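Local coordinates for Lmo0135 protein (Listeria monocytogenes EGD-e, PDB 5ISU) that probably serves as the extracellular substrate-binding component of an ABC transporter, delivering peptides or related solutes for import across the membrane, at residues Ala63-Ile68 and Thr76-Asp81; Glu318-Asp323 and Asp458-Tyr463; Gln481-Pro486 and Leu495-Leu500. All blocks are in the same frame, centred on the assembly; numbering follows the deposited sequence.

Interaction 1 of 3, residues Ala63-Ile68 and Thr76-Asp81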
loop_
_atom_site.group_PDB
_atom_site.type_symbol
_atom_site.label_atom_id
_atom_site.label_comp_id
_atom_site.label_asym_id
_atom_site.label_seq_id
_atom_site.Cartn_x
_atom_site.Cartn_y
_atom_site.Cartn_z
ATOM N N ALA A 63 -16.096 -3.076 -14.939
ATOM C CA ALA A 63 -15.924 -2.486 -16.264
ATOM C C ALA A 63 -15.553 -3.544 -17.280
ATOM O O ALA A 63 -14.918 -4.550 -16.955
ATOM C CB ALA A 63 -14.853 -1.405 -16.239
ATOM N N LYS A 64 -15.950 -3.295 -18.516
ATOM C CA LYS A 64 -15.665 -4.168 -19.628
ATOM C C LYS A 64 -14.381 -3.654 -20.312
ATOM O O LYS A 64 -13.546 -4.454 -20.750
ATOM C CB LYS A 64 -16.866 -4.136 -20.566
ATOM C CG LYS A 64 -16.874 -5.142 -21.694
ATOM C CD LYS A 64 -18.036 -4.827 -22.636
ATOM C CE LYS A 64 -17.969 -5.631 -23.926
ATOM N NZ LYS A 64 -18.859 -5.037 -24.962
ATOM N N SER A 65 -14.215 -2.324 -20.376
ATOM C CA SER A 65 -13.035 -1.714 -21.005
ATOM C C SER A 65 -12.836 -0.220 -20.708
ATOM O O SER A 65 -13.759 0.484 -20.273
ATOM C CB SER A 65 -13.124 -1.859 -22.525
ATOM O OG SER A 65 -14.295 -1.221 -22.999
ATOM N N LEU A 66 -11.613 0.231 -20.966
ATOM C CA LEU A 66 -11.194 1.615 -20.812
ATOM C C LEU A 66 -10.611 2.009 -22.151
ATOM O O LEU A 66 -9.871 1.238 -22.756
ATOM C CB LEU A 66 -10.097 1.758 -19.757
ATOM C CG LEU A 66 -9.425 3.148 -19.651
ATOM C CD1 LEU A 66 -10.408 4.194 -19.146
ATOM C CD2 LEU A 66 -8.208 3.128 -18.742
ATOM N N ASP A 67 -10.937 3.204 -22.613
ATOM C CA ASP A 67 -10.423 3.688 -23.880
ATOM C C ASP A 67 -9.971 5.135 -23.671
ATOM O O ASP A 67 -10.699 5.955 -23.124
ATOM C CB ASP A 67 -11.502 3.563 -24.962
ATOM C CG ASP A 67 -10.962 3.755 -26.370
ATOM O OD1 ASP A 67 -9.794 4.178 -26.548
ATOM O OD2 ASP A 67 -11.724 3.479 -27.322
ATOM N N ILE A 68 -8.750 5.422 -24.090
ATOM C CA ILE A 68 -8.157 6.737 -23.928
ATOM C C ILE A 68 -8.036 7.373 -25.304
ATOM O O ILE A 68 -7.522 6.746 -26.229
ATOM C CB ILE A 68 -6.765 6.600 -23.268
ATOM C CG1 ILE A 68 -6.884 5.799 -21.954
ATOM C CG2 ILE A 68 -6.124 7.969 -23.034
ATOM C CD1 ILE A 68 -5.555 5.491 -21.275
ATOM N N THR A 76 -12.790 6.928 -21.684
ATOM C CA THR A 76 -14.115 6.353 -21.785
ATOM C C THR A 76 -14.133 4.950 -21.199
ATOM O O THR A 76 -13.399 4.065 -21.658
ATOM C CB THR A 76 -14.543 6.275 -23.255
ATOM O OG1 THR A 76 -14.511 7.582 -23.829
ATOM C CG2 THR A 76 -15.940 5.717 -23.392
ATOM N N VAL A 77 -14.987 4.746 -20.195
ATOM C CA VAL A 77 -15.144 3.449 -19.535
ATOM C C VAL A 77 -16.514 2.851 -19.874
ATOM O O VAL A 77 -17.546 3.501 -19.676
ATOM C CB VAL A 77 -15.070 3.582 -17.987
ATOM C CG1 VAL A 77 -15.248 2.223 -17.315
ATOM C CG2 VAL A 77 -13.755 4.213 -17.558
ATOM N N LYS A 78 -16.508 1.620 -20.378
ATOM C CA LYS A 78 -17.730 0.877 -20.684
ATOM C C LYS A 78 -17.924 -0.148 -19.562
ATOM O O LYS A 78 -17.000 -0.883 -19.240
ATOM C CB LYS A 78 -17.594 0.119 -22.007
ATOM C CG LYS A 78 -17.706 0.925 -23.303
ATOM C CD LYS A 78 -19.130 1.401 -23.568
ATOM C CE LYS A 78 -19.358 1.753 -25.037
ATOM N NZ LYS A 78 -18.430 2.778 -25.597
ATOM N N LEU A 79 -19.129 -0.208 -18.993
ATOM C CA LEU A 79 -19.462 -1.158 -17.913
ATOM C C LEU A 79 -20.088 -2.426 -18.452
ATOM O O LEU A 79 -20.598 -2.452 -19.552
ATOM C CB LEU A 79 -20.474 -0.534 -16.931
ATOM C CG LEU A 79 -20.089 0.719 -16.136
ATOM C CD1 LEU A 79 -21.194 1.128 -15.175
ATOM C CD2 LEU A 79 -18.810 0.466 -15.360
ATOM N N LYS A 80 -20.072 -3.474 -17.645
ATOM C CA LYS A 80 -20.756 -4.710 -18.009
ATOM C C LYS A 80 -22.279 -4.467 -17.905
ATOM O O LYS A 80 -22.716 -3.555 -17.198
ATOM C CB LYS A 80 -20.283 -5.879 -17.127
ATOM C CG LYS A 80 -18.839 -6.264 -17.432
ATOM C CD LYS A 80 -18.270 -7.390 -16.565
ATOM C CE LYS A 80 -16.829 -7.652 -17.005
ATOM N NZ LYS A 80 -16.072 -8.533 -16.093
ATOM N N ASP A 81 -23.060 -5.245 -18.647
ATOM C CA ASP A 81 -24.513 -5.118 -18.659
ATOM C C ASP A 81 -25.101 -5.929 -17.531
ATOM O O ASP A 81 -24.524 -6.934 -17.130
ATOM C CB ASP A 81 -25.100 -5.665 -19.977
ATOM C CG ASP A 81 -24.701 -4.842 -21.208
ATOM O OD1 ASP A 81 -24.880 -3.603 -21.199
ATOM O OD2 ASP A 81 -24.275 -5.446 -22.219
#

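Interaction 2 of 3, residues Glu318-Asp323 and Asp458-Tyr463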
loop_
_atom_site.group_PDB
_atom_site.type_symbol
_atom_site.label_atom_id
_atom_site.label_comp_id
_atom_site.label_asym_id
_atom_site.label_seq_id
_atom_site.Cartn_x
_atom_site.Cartn_y
_atom_site.Cartn_z
ATOM N N GLU A 318 22.472 3.270 -8.406
ATOM C CA GLU A 318 23.568 3.052 -7.471
ATOM C C GLU A 318 23.001 2.420 -6.189
ATOM O O GLU A 318 21.984 2.889 -5.667
ATOM C CB GLU A 318 24.322 4.354 -7.159
ATOM C CG GLU A 318 25.489 4.177 -6.177
ATOM C CD GLU A 318 26.460 3.073 -6.591
ATOM O OE1 GLU A 318 26.824 3.002 -7.797
ATOM O OE2 GLU A 318 26.865 2.274 -5.706
ATOM N N THR A 319 23.652 1.359 -5.704
ATOM C CA THR A 319 23.201 0.661 -4.513
ATOM C C THR A 319 24.196 0.667 -3.365
ATOM O O THR A 319 23.871 0.171 -2.286
ATOM C CB THR A 319 22.735 -0.783 -4.837
ATOM O OG1 THR A 319 23.733 -1.473 -5.601
ATOM C CG2 THR A 319 21.482 -0.732 -5.640
ATOM N N TYR A 320 25.378 1.240 -3.574
ATOM C CA TYR A 320 26.388 1.362 -2.522
ATOM C C TYR A 320 26.697 0.034 -1.869
ATOM O O TYR A 320 26.600 -0.094 -0.650
ATOM C CB TYR A 320 25.929 2.363 -1.458
ATOM C CG TYR A 320 25.605 3.707 -2.038
ATOM C CD1 TYR A 320 26.615 4.616 -2.284
ATOM C CD2 TYR A 320 24.302 4.064 -2.366
ATOM C CE1 TYR A 320 26.365 5.843 -2.845
ATOM C CE2 TYR A 320 24.034 5.313 -2.916
ATOM C CZ TYR A 320 25.086 6.196 -3.147
ATOM O OH TYR A 320 24.913 7.435 -3.686
ATOM N N ASP A 321 27.066 -0.951 -2.686
ATOM C CA ASP A 321 27.359 -2.297 -2.168
ATOM C C ASP A 321 28.471 -2.219 -1.123
ATOM O O ASP A 321 29.419 -1.463 -1.285
ATOM C CB ASP A 321 27.679 -3.254 -3.304
ATOM C CG ASP A 321 26.529 -3.361 -4.301
ATOM O OD1 ASP A 321 26.130 -2.317 -4.863
ATOM O OD2 ASP A 321 26.029 -4.480 -4.525
ATOM N N GLN A 322 28.331 -3.008 -0.063
ATOM C CA GLN A 322 29.221 -2.928 1.110
ATOM C C GLN A 322 30.710 -2.767 0.793
ATOM O O GLN A 322 31.296 -3.586 0.091
ATOM C CB GLN A 322 29.016 -4.115 2.052
ATOM C CG GLN A 322 29.458 -3.851 3.487
ATOM C CD GLN A 322 29.247 -5.063 4.393
ATOM O OE1 GLN A 322 29.744 -6.154 4.119
ATOM N NE2 GLN A 322 28.522 -4.866 5.489
ATOM N N ASP A 323 31.275 -1.666 1.298
ATOM C CA ASP A 323 32.696 -1.336 1.171
ATOM C C ASP A 323 33.044 -0.495 2.405
ATOM O O ASP A 323 32.949 0.739 2.402
ATOM C CB ASP A 323 32.972 -0.586 -0.129
ATOM C CG ASP A 323 34.457 -0.473 -0.452
ATOM O OD1 ASP A 323 35.325 -0.564 0.458
ATOM O OD2 ASP A 323 34.755 -0.278 -1.649
ATOM N N ASP A 458 21.799 8.450 -6.409
ATOM C CA ASP A 458 23.065 9.200 -6.416
ATOM C C ASP A 458 23.224 10.118 -5.205
ATOM O O ASP A 458 24.307 10.189 -4.653
ATOM C CB ASP A 458 23.222 10.015 -7.689
ATOM C CG ASP A 458 23.363 9.148 -8.927
ATOM O OD1 ASP A 458 23.718 7.962 -8.803
ATOM O OD2 ASP A 458 23.131 9.664 -10.040
ATOM N N ASP A 459 22.153 10.776 -4.761
ATOM C CA ASP A 459 22.246 11.679 -3.583
ATOM C C ASP A 459 22.049 10.983 -2.238
ATOM O O ASP A 459 22.023 11.649 -1.179
ATOM C CB ASP A 459 21.277 12.869 -3.708
ATOM C CG ASP A 459 21.760 13.921 -4.694
ATOM O OD1 ASP A 459 22.854 13.740 -5.258
ATOM O OD2 ASP A 459 21.052 14.937 -4.888
ATOM N N ALA A 460 21.943 9.653 -2.278
ATOM C CA ALA A 460 21.715 8.854 -1.091
ATOM C C ALA A 460 20.727 9.525 -0.150
ATOM O O ALA A 460 21.017 9.726 1.031
ATOM C CB ALA A 460 23.029 8.555 -0.388
ATOM N N VAL A 461 19.561 9.866 -0.692
ATOM C CA VAL A 461 18.489 10.522 0.072
ATOM C C VAL A 461 17.945 9.588 1.147
ATOM O O VAL A 461 17.618 10.017 2.263
ATOM C CB VAL A 461 17.347 10.972 -0.856
ATOM C CG1 VAL A 461 16.239 11.644 -0.060
ATOM C CG2 VAL A 461 17.894 11.916 -1.918
ATOM N N ILE A 462 17.813 8.317 0.784
ATOM C CA ILE A 462 17.395 7.274 1.712
ATOM C C ILE A 462 18.301 6.079 1.457
ATOM O O ILE A 462 19.179 6.147 0.610
ATOM C CB ILE A 462 15.940 6.833 1.475
ATOM C CG1 ILE A 462 15.777 6.215 0.072
ATOM C CG2 ILE A 462 14.997 8.012 1.674
ATOM C CD1 ILE A 462 14.490 5.441 -0.108
ATOM N N TYR A 463 18.079 5.004 2.197
ATOM C CA TYR A 463 18.761 3.734 1.979
ATOM C C TYR A 463 17.652 2.687 1.804
ATOM O O TYR A 463 17.062 2.268 2.789
ATOM C CB TYR A 463 19.683 3.347 3.144
ATOM C CG TYR A 463 20.460 2.074 2.861
ATOM C CD1 TYR A 463 21.647 2.116 2.157
ATOM C CD2 TYR A 463 19.980 0.829 3.258
ATOM C CE1 TYR A 463 22.350 0.965 1.866
ATOM C CE2 TYR A 463 20.670 -0.324 2.979
ATOM C CZ TYR A 463 21.867 -0.252 2.281
ATOM O OH TYR A 463 22.600 -1.401 1.999
HETATM O O HOH W 1 22.036 5.791 -9.631
HETATM O O HOH W 2 24.895 -1.640 0.683
#

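Interaction 3 of 3, residues Gln481-Pro486 and Leu495-Leu500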
loop_
_atom_site.group_PDB
_atom_site.type_symbol
_atom_site.label_atom_id
_atom_site.label_comp_id
_atom_site.label_asym_id
_atom_site.label_seq_id
_atom_site.Cartn_x
_atom_site.Cartn_y
_atom_site.Cartn_z
ATOM N N GLN A 481 -6.778 -20.919 -4.115
ATOM C CA GLN A 481 -5.945 -19.770 -3.752
ATOM C C GLN A 481 -5.314 -19.079 -4.976
ATOM O O GLN A 481 -5.147 -17.856 -4.983
ATOM C CB GLN A 481 -4.863 -20.176 -2.744
ATOM C CG GLN A 481 -3.790 -21.124 -3.282
ATOM C CD GLN A 481 -2.921 -21.742 -2.183
ATOM O OE1 GLN A 481 -3.429 -22.313 -1.206
ATOM N NE2 GLN A 481 -1.602 -21.685 -2.368
ATOM N N LYS A 482 -4.985 -19.859 -6.008
ATOM C CA LYS A 482 -4.368 -19.328 -7.235
ATOM C C LYS A 482 -5.348 -18.334 -7.898
ATOM O O LYS A 482 -5.020 -17.186 -8.158
ATOM C CB LYS A 482 -4.036 -20.488 -8.193
ATOM C CG LYS A 482 -2.708 -20.367 -8.932
ATOM C CD LYS A 482 -2.372 -21.680 -9.654
ATOM C CE LYS A 482 -0.867 -21.937 -9.745
ATOM N NZ LYS A 482 -0.085 -20.855 -10.407
ATOM N N ALA A 483 -6.574 -18.799 -8.071
ATOM C CA ALA A 483 -7.640 -18.045 -8.685
ATOM C C ALA A 483 -8.089 -16.859 -7.829
ATOM O O ALA A 483 -8.456 -15.820 -8.371
ATOM C CB ALA A 483 -8.824 -18.965 -8.989
ATOM N N ALA A 484 -8.048 -16.996 -6.506
ATOM C CA ALA A 484 -8.453 -15.890 -5.635
ATOM C C ALA A 484 -7.420 -14.746 -5.636
ATOM O O ALA A 484 -7.741 -13.615 -5.263
ATOM C CB ALA A 484 -8.718 -16.389 -4.233
ATOM N N THR A 485 -6.192 -15.081 -6.056
ATOM C CA THR A 485 -5.060 -14.162 -6.197
ATOM C C THR A 485 -4.596 -13.491 -4.908
ATOM O O THR A 485 -5.188 -12.497 -4.474
ATOM C CB THR A 485 -5.316 -13.004 -7.222
ATOM O OG1 THR A 485 -6.075 -13.467 -8.340
ATOM C CG2 THR A 485 -3.981 -12.398 -7.701
ATOM N N PRO A 486 -3.521 -14.012 -4.300
ATOM C CA PRO A 486 -2.995 -13.295 -3.146
ATOM C C PRO A 486 -2.536 -11.910 -3.589
ATOM O O PRO A 486 -2.017 -11.759 -4.703
ATOM C CB PRO A 486 -1.812 -14.145 -2.713
ATOM C CG PRO A 486 -2.147 -15.530 -3.195
ATOM C CD PRO A 486 -2.854 -15.310 -4.500
ATOM N N LEU A 495 -12.342 -13.421 -2.911
ATOM C CA LEU A 495 -12.647 -14.564 -2.068
ATOM C C LEU A 495 -13.707 -15.517 -2.635
ATOM O O LEU A 495 -13.862 -16.615 -2.110
ATOM C CB LEU A 495 -13.112 -14.064 -0.690
ATOM C CG LEU A 495 -12.093 -13.334 0.195
ATOM C CD1 LEU A 495 -12.763 -12.644 1.369
ATOM C CD2 LEU A 495 -11.059 -14.317 0.697
ATOM N N SER A 496 -14.443 -15.089 -3.669
ATOM C CA SER A 496 -15.488 -15.921 -4.280
ATOM C C SER A 496 -14.907 -17.124 -5.015
ATOM O O SER A 496 -15.652 -18.065 -5.334
ATOM C CB SER A 496 -16.349 -15.106 -5.264
ATOM O OG SER A 496 -15.593 -14.703 -6.392
ATOM N N LYS A 497 -13.596 -17.081 -5.300
ATOM C CA LYS A 497 -12.885 -18.200 -5.936
ATOM C C LYS A 497 -12.440 -19.302 -4.954
ATOM O O LYS A 497 -12.090 -20.416 -5.389
ATOM C CB LYS A 497 -11.673 -17.702 -6.725
ATOM C CG LYS A 497 -11.988 -16.605 -7.749
ATOM C CD LYS A 497 -13.162 -16.944 -8.660
ATOM C CE LYS A 497 -13.473 -15.776 -9.589
ATOM N NZ LYS A 497 -14.723 -16.032 -10.349
ATOM N N LEU A 498 -12.436 -19.018 -3.650
ATOM C CA LEU A 498 -12.035 -20.055 -2.667
ATOM C C LEU A 498 -13.155 -21.070 -2.518
ATOM O O LEU A 498 -14.321 -20.746 -2.724
ATOM C CB LEU A 498 -11.693 -19.450 -1.300
ATOM C CG LEU A 498 -10.506 -18.479 -1.247
ATOM C CD1 LEU A 498 -10.329 -17.950 0.166
ATOM C CD2 LEU A 498 -9.224 -19.141 -1.730
ATOM N N TYR A 499 -12.813 -22.308 -2.181
ATOM C CA TYR A 499 -13.837 -23.342 -2.022
ATOM C C TYR A 499 -13.430 -24.336 -0.971
ATOM O O TYR A 499 -12.244 -24.579 -0.774
ATOM C CB TYR A 499 -14.144 -24.034 -3.364
ATOM C CG TYR A 499 -12.947 -24.670 -4.055
ATOM C CD1 TYR A 499 -12.523 -25.959 -3.716
ATOM C CD2 TYR A 499 -12.260 -24.005 -5.074
ATOM C CE1 TYR A 499 -11.427 -26.544 -4.343
ATOM C CE2 TYR A 499 -11.169 -24.588 -5.711
ATOM C CZ TYR A 499 -10.765 -25.857 -5.340
ATOM O OH TYR A 499 -9.697 -26.442 -5.958
ATOM N N LEU A 500 -14.416 -24.909 -0.288
ATOM C CA LEU A 500 -14.152 -25.877 0.778
ATOM C C LEU A 500 -14.292 -27.290 0.260
ATOM O O LEU A 500 -15.328 -27.646 -0.290
ATOM C CB LEU A 500 -15.134 -25.675 1.934
ATOM C CG LEU A 500 -15.013 -26.607 3.139
ATOM C CD1 LEU A 500 -13.658 -26.477 3.811
ATOM C CD2 LEU A 500 -16.123 -26.307 4.130
#

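Interaction 1 of 3, residues Ala63-Ile68 and Thr76-Asp81
Ala-63 to Ile-68 and Thr-76 to Asp-81 pair as the two arms of an antiparallel beta hairpin, interrupted near its open end by a classic beta bulge. The axes of strands 65-68 and 76-79 run 4.7 Å apart. Asp-67 and Thr-76 form a hydrogen-bonded pair, Thr-76 N reaching Asp-67 O at 2.7 Å in a nearly straight bond of 175°. Two residues along, Lys-78 N donates to Ser-65 O. The bulge places both Lys-64 and Ser-65 opposite Lys-78: Lys-78 O accepts from Lys-64 N at 2.7 Å and, weakly, from Ser-65 N at 3.3 Å, so one carbonyl serves two amides and the register slips by a residue.

On one face Leu-66 and Val-77 form a non-hydrogen-bonded pair, with Leu-66 CD1 against Val-77 CG2 at 3.7 Å, and Ile-148 of helix 144-148 packs on both. Val-77 CG1, anti to the backbone N (chi1 179°), takes the other branch to Ala-63 CB at 3.8 Å. On the other face Ser-65 OG lies beside Lys-78 CB. Past the strand, the extended chain of Lys-80 runs by Ala-63: its NZ bonds to Ala-61 O, and its CE rests 3.6 Å from Ala-63 O.

Interaction 2 of 3, residues Glu318-Asp323 and Asp458-Tyr463
Tyr-320 reaches from the loop before helix 324-334 to the C-terminal end of helix 442-458, which closes in a Schellman motif with Ala-460, at positive phi, as its C-prime residue. The phenol OH comes within 3.0 Å of Asp-458 O, near the ring plane, but the angle is too poor for a hydrogen bond; the hydroxyl bonds instead to Ala-457 O, one residue earlier. Ala-460 CB approaches the same end of the ring obliquely, 4.2 Å from Tyr-320 CZ. The ring is thus set against the turn that ends the helix.

Two waters extend the contact. The first accepts from Glu-318 N and donates to Asp-458 OD1, joining backbone to carboxylate. The second is hydrogen-bonded to Tyr-320 O at 2.7 Å and also to Tyr-463 OH, lying in the plane of that ring at its edge.

Farther out, Glu-318 holds the tyrosine in place in two ways. Its CG, anti to the backbone N (chi1 180°), sits over the centre of the Tyr-320 ring, 3.6 Å above the plane; the bend at chi2 (52°) then turns CD, and OE2 accepts from Tyr-320 N. Tyr-281 of helix 273-281 adds an edge-to-face ring contact with Tyr-320, and Arg-285 bonds to Thr-319 O. The loop itself is tied by a short side-chain bond, Thr-319 OG1 donating to Asp-321 OD1 at 2.6 Å.

Interaction 3 of 3, residues Gln481-Pro486 and Leu495-Leu500
Ala-484 and Leu-498 meet methyl to methyl where the short helix 481-484 packs against a 3-10 turn, residues 495-497, that leads into strand 499-500. Ala-484 points its CB at the turn, and Leu-498 answers with one branch, CD2, at 3.8 Å from Ala-484 CB. CG of the leucine, anti to its own carbonyl carbon (chi1 -63°), lies 4.1 Å from the same Ala-484 CB. CD2 also comes within 3.9 Å of Gln-481 N at the start of the helix. Leu-20 of strand 19-24 and Leu-206 also pack on Leu-498.

Lys-497 lies beside Ala-483 and Ala-484 at the end of the helix. Its CB is 3.9 Å from Ala-483 CB and 3.7 Å from Ala-484 N, so the methylene, not the charge, does the touching. The chain then bends at chi2 (-50°) and leads away from the helix, and its NZ forms a salt bridge with Asp-201. This contact is thus carried by packing alone, whereas backbone bonds from Ala-484 to Arg-493 and Asp-494 hold the helix to the chain just before the turn. Lys-497 CG completes the fit, passing 3.7 Å from Ala-483 O.

The three contacts follow one another along the chain, each closing before the next opens, and none touches another. Interactions 1 and 3 have centres 25 Å apart, with nearest atoms about 10 Å apart; interaction 2 lies 43 Å from the first and 40 Å from the third, centre to centre, across the chain's centre from interaction 3. Interaction 1 forms the edge hairpin of a five-stranded antiparallel sheet. Interaction 2 leads into the long strand 462-475, and the chain then returns to interaction 3, close to strand 19-24. Interactions 1 and 3 join segments close in sequence, interaction 2 segments 135 residues apart, in a fold consistent with family 5 solute-binding proteins.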